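Local coordinates for periplasmic binding protein (Veillonella parvula, PDB 4MO9) that probably captures an iron-siderophore or similar metal-chelate in the periplasmic space and delivers it to a membrane ABC transporter, at residues Glu23-Lys35 and Ala140-Glu152. Residues are numbered along the deposited sequence; the frame is centred on the assembly and turned at random.
Sequences EITDVTGRTVTLK and AGIQTIYIDYHAE
D26, at the start of the hairpin turn, meets Y146 of strand 143-147: Y146 N donates to D26 OD2 at 2.8 Å and 163°, and V27 N returns a bond to Y146 O. R30 NH1 reaches the same OD2 from the opposite face of the carboxylate plane, forming a salt bridge, and also donates to T144 O at 2.9 Å; both acceptors lie in the guanidinium plane. A bend at chi3 (63°) folds R30 so that its CD sits 3.6 Å from CD2 at the edge of the Y146 ring, while T144 CG2, from the same strand, lies over one face near the rim. The ring's hydroxyl bonds to E130. D26 OD1 accepts from T28 N, which makes an Asx turn within the type I turn D26 to G29, and also from T28 OG1 and R30 N. With an alanine in place of D26, Y146 N is likely to lose its acceptor, R30 its counter-charge and the turn its OD1 bonds. V27 CG1 lies 3.7 Å from I147 C and also touches D148 CB. Buried D26, I145 and Y146 form the tight part; I145 packs its CD1 3.9 Å from I24 CD1 and its CG1 against V32 CG1, and helix 154-168 lies on I24. L34 CD2 against Q143 CG borders the looser solvent side, where water bridges exposed T33 N to Q143 OE1; another joins R30 NH2 to T144 N. Reciprocal I24-V32 backbone bonds (N to O, 2.7 Å each) define an N-terminal hairpin; its strand 31-34 lies at 135°, axes 7.7 Å apart, to 143-147, outermost in a parallel sheet in one lobe of a TroA-like binding protein.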
loop_
_atom_site.group_PDB
_atom_site.type_symbol
_atom_site.label_atom_id
_atom_site.label_comp_id
_atom_site.label_asym_id
_atom_site.label_seq_id
_atom_site.Cartn_x
_atom_site.Cartn_y
_atom_site.Cartn_z
ATOM N N GLU A 23 -15.821 16.982 -16.017
ATOM C CA GLU A 23 -16.731 16.202 -15.187
ATOM C C GLU A 23 -16.075 14.883 -14.810
ATOM O O GLU A 23 -15.729 14.075 -15.678
ATOM C CB GLU A 23 -18.062 15.965 -15.910
ATOM C CG GLU A 23 -19.212 15.629 -14.975
ATOM C CD GLU A 23 -20.543 15.475 -15.695
ATOM O OE1 GLU A 23 -20.762 14.413 -16.320
ATOM O OE2 GLU A 23 -21.373 16.401 -15.626
ATOM N N ILE A 24 -15.900 14.679 -13.509
ATOM C CA ILE A 24 -15.236 13.497 -12.982
ATOM C C ILE A 24 -16.237 12.649 -12.207
ATOM O O ILE A 24 -17.066 13.182 -11.460
ATOM C CB ILE A 24 -14.084 13.907 -12.051
ATOM C CG1 ILE A 24 -13.021 14.668 -12.852
ATOM C CG2 ILE A 24 -13.466 12.685 -11.382
ATOM C CD1 ILE A 24 -12.418 15.821 -12.098
ATOM N N THR A 25 -16.184 11.338 -12.406
ATOM C CA THR A 25 -16.979 10.419 -11.606
ATOM C C THR A 25 -16.045 9.761 -10.600
ATOM O O THR A 25 -15.092 9.075 -10.989
ATOM C CB THR A 25 -17.632 9.340 -12.491
ATOM O OG1 THR A 25 -18.409 9.991 -13.515
ATOM C CG2 THR A 25 -18.555 8.463 -11.665
ATOM N N ASP A 26 -16.313 9.950 -9.308
ATOM C CA ASP A 26 -15.414 9.377 -8.313
ATOM C C ASP A 26 -15.767 7.921 -7.995
ATOM O O ASP A 26 -16.713 7.363 -8.580
ATOM C CB ASP A 26 -15.198 10.300 -7.085
ATOM C CG ASP A 26 -16.308 10.224 -6.034
ATOM O OD1 ASP A 26 -17.220 9.359 -6.100
ATOM O OD2 ASP A 26 -16.256 11.045 -5.085
ATOM N N VAL A 27 -14.996 7.299 -7.111
ATOM C CA VAL A 27 -15.135 5.868 -6.851
ATOM C C VAL A 27 -16.495 5.518 -6.223
ATOM O O VAL A 27 -16.899 4.365 -6.252
ATOM C CB VAL A 27 -13.958 5.358 -5.981
ATOM C CG1 VAL A 27 -14.264 5.581 -4.518
ATOM C CG2 VAL A 27 -13.665 3.876 -6.240
ATOM N N THR A 28 -17.219 6.508 -5.688
ATOM C CA THR A 28 -18.521 6.227 -5.077
ATOM C C THR A 28 -19.668 6.563 -6.027
ATOM O O THR A 28 -20.848 6.394 -5.679
ATOM C CB THR A 28 -18.750 6.999 -3.750
ATOM O OG1 THR A 28 -18.904 8.396 -4.029
ATOM C CG2 THR A 28 -17.582 6.809 -2.791
ATOM N N GLY A 29 -19.325 7.069 -7.211
ATOM C CA GLY A 29 -20.340 7.442 -8.177
ATOM C C GLY A 29 -20.712 8.909 -8.156
ATOM O O GLY A 29 -21.657 9.312 -8.853
ATOM N N ARG A 30 -19.994 9.725 -7.378
ATOM C CA ARG A 30 -20.307 11.157 -7.329
ATOM C C ARG A 30 -19.817 11.877 -8.573
ATOM O O ARG A 30 -18.679 11.667 -9.032
ATOM C CB ARG A 30 -19.707 11.829 -6.086
ATOM C CG ARG A 30 -20.285 11.307 -4.783
ATOM C CD ARG A 30 -19.487 11.805 -3.570
ATOM N NE ARG A 30 -19.501 13.260 -3.399
ATOM C CZ ARG A 30 -18.488 14.063 -3.717
ATOM N NH1 ARG A 30 -17.387 13.572 -4.268
ATOM N NH2 ARG A 30 -18.574 15.362 -3.487
ATOM N N THR A 31 -20.687 12.723 -9.117
ATOM C CA THR A 31 -20.330 13.557 -10.245
ATOM C C THR A 31 -19.719 14.866 -9.749
ATOM O O THR A 31 -20.400 15.715 -9.154
ATOM C CB THR A 31 -21.556 13.843 -11.124
ATOM O OG1 THR A 31 -22.053 12.602 -11.653
ATOM C CG2 THR A 31 -21.172 14.752 -12.273
ATOM N N VAL A 32 -18.428 15.031 -10.008
ATOM C CA VAL A 32 -17.683 16.177 -9.491
ATOM C C VAL A 32 -17.189 17.033 -10.659
ATOM O O VAL A 32 -16.598 16.513 -11.610
ATOM C CB VAL A 32 -16.494 15.692 -8.632
ATOM C CG1 VAL A 32 -15.700 16.869 -8.094
ATOM C CG2 VAL A 32 -16.989 14.822 -7.477
ATOM N N THR A 33 -17.426 18.339 -10.597
ATOM C CA THR A 33 -17.085 19.215 -11.709
ATOM C C THR A 33 -15.975 20.208 -11.361
ATOM O O THR A 33 -16.087 20.940 -10.365
ATOM C CB THR A 33 -18.316 20.013 -12.164
ATOM O OG1 THR A 33 -19.379 19.098 -12.466
ATOM C CG2 THR A 33 -17.985 20.838 -13.403
ATOM N N LEU A 34 -14.924 20.249 -12.185
ATOM C CA LEU A 34 -13.867 21.246 -12.029
ATOM C C LEU A 34 -13.891 22.219 -13.200
ATOM O O LEU A 34 -14.172 21.820 -14.333
ATOM C CB LEU A 34 -12.493 20.583 -11.962
ATOM C CG LEU A 34 -12.266 19.584 -10.826
ATOM C CD1 LEU A 34 -10.920 18.879 -10.971
ATOM C CD2 LEU A 34 -12.339 20.292 -9.489
ATOM N N LYS A 35 -13.564 23.479 -12.928
ATOM C CA LYS A 35 -13.534 24.513 -13.961
ATOM C C LYS A 35 -12.342 24.305 -14.904
ATOM O O LYS A 35 -12.377 24.695 -16.068
ATOM C CB LYS A 35 -13.434 25.892 -13.308
ATOM C CG LYS A 35 -14.564 26.220 -12.335
ATOM C CD LYS A 35 -14.178 27.353 -11.375
ATOM C CE LYS A 35 -13.416 28.472 -12.076
ATOM N NZ LYS A 35 -13.175 29.647 -11.174
ATOM N N ALA A 140 -16.201 26.597 1.195
ATOM C CA ALA A 140 -15.082 27.337 0.608
ATOM C C ALA A 140 -14.938 27.106 -0.899
ATOM O O ALA A 140 -14.056 27.688 -1.533
ATOM C CB ALA A 140 -13.780 26.975 1.311
ATOM N N GLY A 141 -15.773 26.236 -1.462
ATOM C CA GLY A 141 -15.741 25.983 -2.894
ATOM C C GLY A 141 -14.694 24.959 -3.305
ATOM O O GLY A 141 -14.332 24.869 -4.487
ATOM N N ILE A 142 -14.203 24.184 -2.341
ATOM C CA ILE A 142 -13.198 23.160 -2.621
ATOM C C ILE A 142 -13.878 21.834 -2.977
ATOM O O ILE A 142 -14.797 21.395 -2.274
ATOM C CB ILE A 142 -12.263 22.963 -1.405
ATOM C CG1 ILE A 142 -11.567 24.291 -1.068
ATOM C CG2 ILE A 142 -11.248 21.860 -1.660
ATOM C CD1 ILE A 142 -11.123 24.409 0.379
ATOM N N GLN A 143 -13.428 21.191 -4.054
ATOM C CA GLN A 143 -14.065 19.953 -4.510
ATOM C C GLN A 143 -13.510 18.729 -3.802
ATOM O O GLN A 143 -12.316 18.669 -3.501
ATOM C CB GLN A 143 -13.937 19.802 -6.028
ATOM C CG GLN A 143 -14.474 21.019 -6.788
ATOM C CD GLN A 143 -15.896 21.356 -6.388
ATOM O OE1 GLN A 143 -16.800 20.522 -6.497
ATOM N NE2 GLN A 143 -16.104 22.582 -5.906
ATOM N N THR A 144 -14.375 17.751 -3.549
ATOM C CA THR A 144 -13.956 16.490 -2.935
ATOM C C THR A 144 -14.051 15.380 -3.988
ATOM O O THR A 144 -15.062 15.286 -4.711
ATOM C CB THR A 144 -14.880 16.125 -1.758
ATOM O OG1 THR A 144 -14.749 17.104 -0.712
ATOM C CG2 THR A 144 -14.554 14.741 -1.218
ATOM N N ILE A 145 -13.010 14.554 -4.093
ATOM C CA ILE A 145 -13.031 13.399 -4.986
ATOM C C ILE A 145 -12.667 12.145 -4.196
ATOM O O ILE A 145 -11.541 12.028 -3.688
ATOM C CB ILE A 145 -12.070 13.589 -6.188
ATOM C CG1 ILE A 145 -12.549 14.763 -7.061
ATOM C CG2 ILE A 145 -11.997 12.337 -7.029
ATOM C CD1 ILE A 145 -11.692 14.962 -8.333
ATOM N N TYR A 146 -13.605 11.206 -4.066
ATOM C CA TYR A 146 -13.308 9.980 -3.288
ATOM C C TYR A 146 -12.571 8.948 -4.128
ATOM O O TYR A 146 -12.891 8.759 -5.300
ATOM C CB TYR A 146 -14.592 9.374 -2.710
ATOM C CG TYR A 146 -15.225 10.267 -1.665
ATOM C CD1 TYR A 146 -14.507 10.649 -0.532
ATOM C CD2 TYR A 146 -16.524 10.731 -1.807
ATOM C CE1 TYR A 146 -15.070 11.473 0.423
ATOM C CE2 TYR A 146 -17.095 11.560 -0.855
ATOM C CZ TYR A 146 -16.359 11.921 0.257
ATOM O OH TYR A 146 -16.916 12.745 1.209
ATOM N N ILE A 147 -11.587 8.277 -3.527
ATOM C CA ILE A 147 -10.827 7.234 -4.203
ATOM C C ILE A 147 -10.772 6.029 -3.252
ATOM O O ILE A 147 -11.098 6.155 -2.065
ATOM C CB ILE A 147 -9.395 7.705 -4.533
ATOM C CG1 ILE A 147 -8.623 8.002 -3.240
ATOM C CG2 ILE A 147 -9.419 8.951 -5.442
ATOM C CD1 ILE A 147 -7.129 8.262 -3.458
ATOM N N ASP A 148 -10.370 4.860 -3.743
ATOM C CA ASP A 148 -10.424 3.688 -2.877
ATOM C C ASP A 148 -9.493 2.590 -3.364
ATOM O O ASP A 148 -9.896 1.692 -4.119
ATOM C CB ASP A 148 -11.862 3.154 -2.735
ATOM C CG ASP A 148 -11.989 2.073 -1.657
ATOM O OD1 ASP A 148 -11.026 1.844 -0.883
ATOM O OD2 ASP A 148 -13.066 1.444 -1.561
ATOM N N TYR A 149 -8.248 2.656 -2.916
ATOM C CA TYR A 149 -7.306 1.577 -3.152
ATOM C C TYR A 149 -7.419 0.503 -2.069
ATOM O O TYR A 149 -6.902 -0.612 -2.243
ATOM C CB TYR A 149 -5.885 2.142 -3.196
ATOM C CG TYR A 149 -5.599 3.033 -4.388
ATOM C CD1 TYR A 149 -5.893 2.617 -5.680
ATOM C CD2 TYR A 149 -5.042 4.296 -4.215
ATOM C CE1 TYR A 149 -5.622 3.430 -6.779
ATOM C CE2 TYR A 149 -4.782 5.129 -5.299
ATOM C CZ TYR A 149 -5.068 4.683 -6.580
ATOM O OH TYR A 149 -4.796 5.497 -7.654
ATOM N N HIS A 150 -8.097 0.815 -0.959
ATOM C CA HIS A 150 -8.138 -0.115 0.177
ATOM C C HIS A 150 -9.057 -1.293 -0.102
ATOM O O HIS A 150 -8.896 -2.367 0.489
ATOM C CB HIS A 150 -8.575 0.586 1.472
ATOM C CG HIS A 150 -7.577 1.574 1.991
ATOM N ND1 HIS A 150 -7.411 2.830 1.444
ATOM C CD2 HIS A 150 -6.691 1.487 3.013
ATOM C CE1 HIS A 150 -6.459 3.472 2.103
ATOM N NE2 HIS A 150 -6.010 2.680 3.066
ATOM N N ALA A 151 -10.019 -1.107 -1.004
ATOM C CA ALA A 151 -10.950 -2.196 -1.326
ATOM C C ALA A 151 -10.214 -3.379 -1.954
ATOM O O ALA A 151 -10.644 -4.529 -1.838
ATOM C CB ALA A 151 -12.036 -1.700 -2.282
ATOM N N GLU A 152 -9.118 -3.076 -2.645
ATOM C CA GLU A 152 -8.397 -4.067 -3.442
ATOM C C GLU A 152 -9.337 -4.752 -4.448
ATOM O O GLU A 152 -9.312 -5.982 -4.603
ATOM C CB GLU A 152 -7.705 -5.101 -2.546
ATOM C CG GLU A 152 -6.801 -4.504 -1.451
ATOM C CD GLU A 152 -5.485 -3.938 -1.989
ATOM O OE1 GLU A 152 -5.392 -3.649 -3.213
ATOM O OE2 GLU A 152 -4.534 -3.769 -1.182
HETATM O O HOH W 1 -17.175 17.973 -3.972
HETATM O O HOH W 2 -18.355 19.554 -8.183
#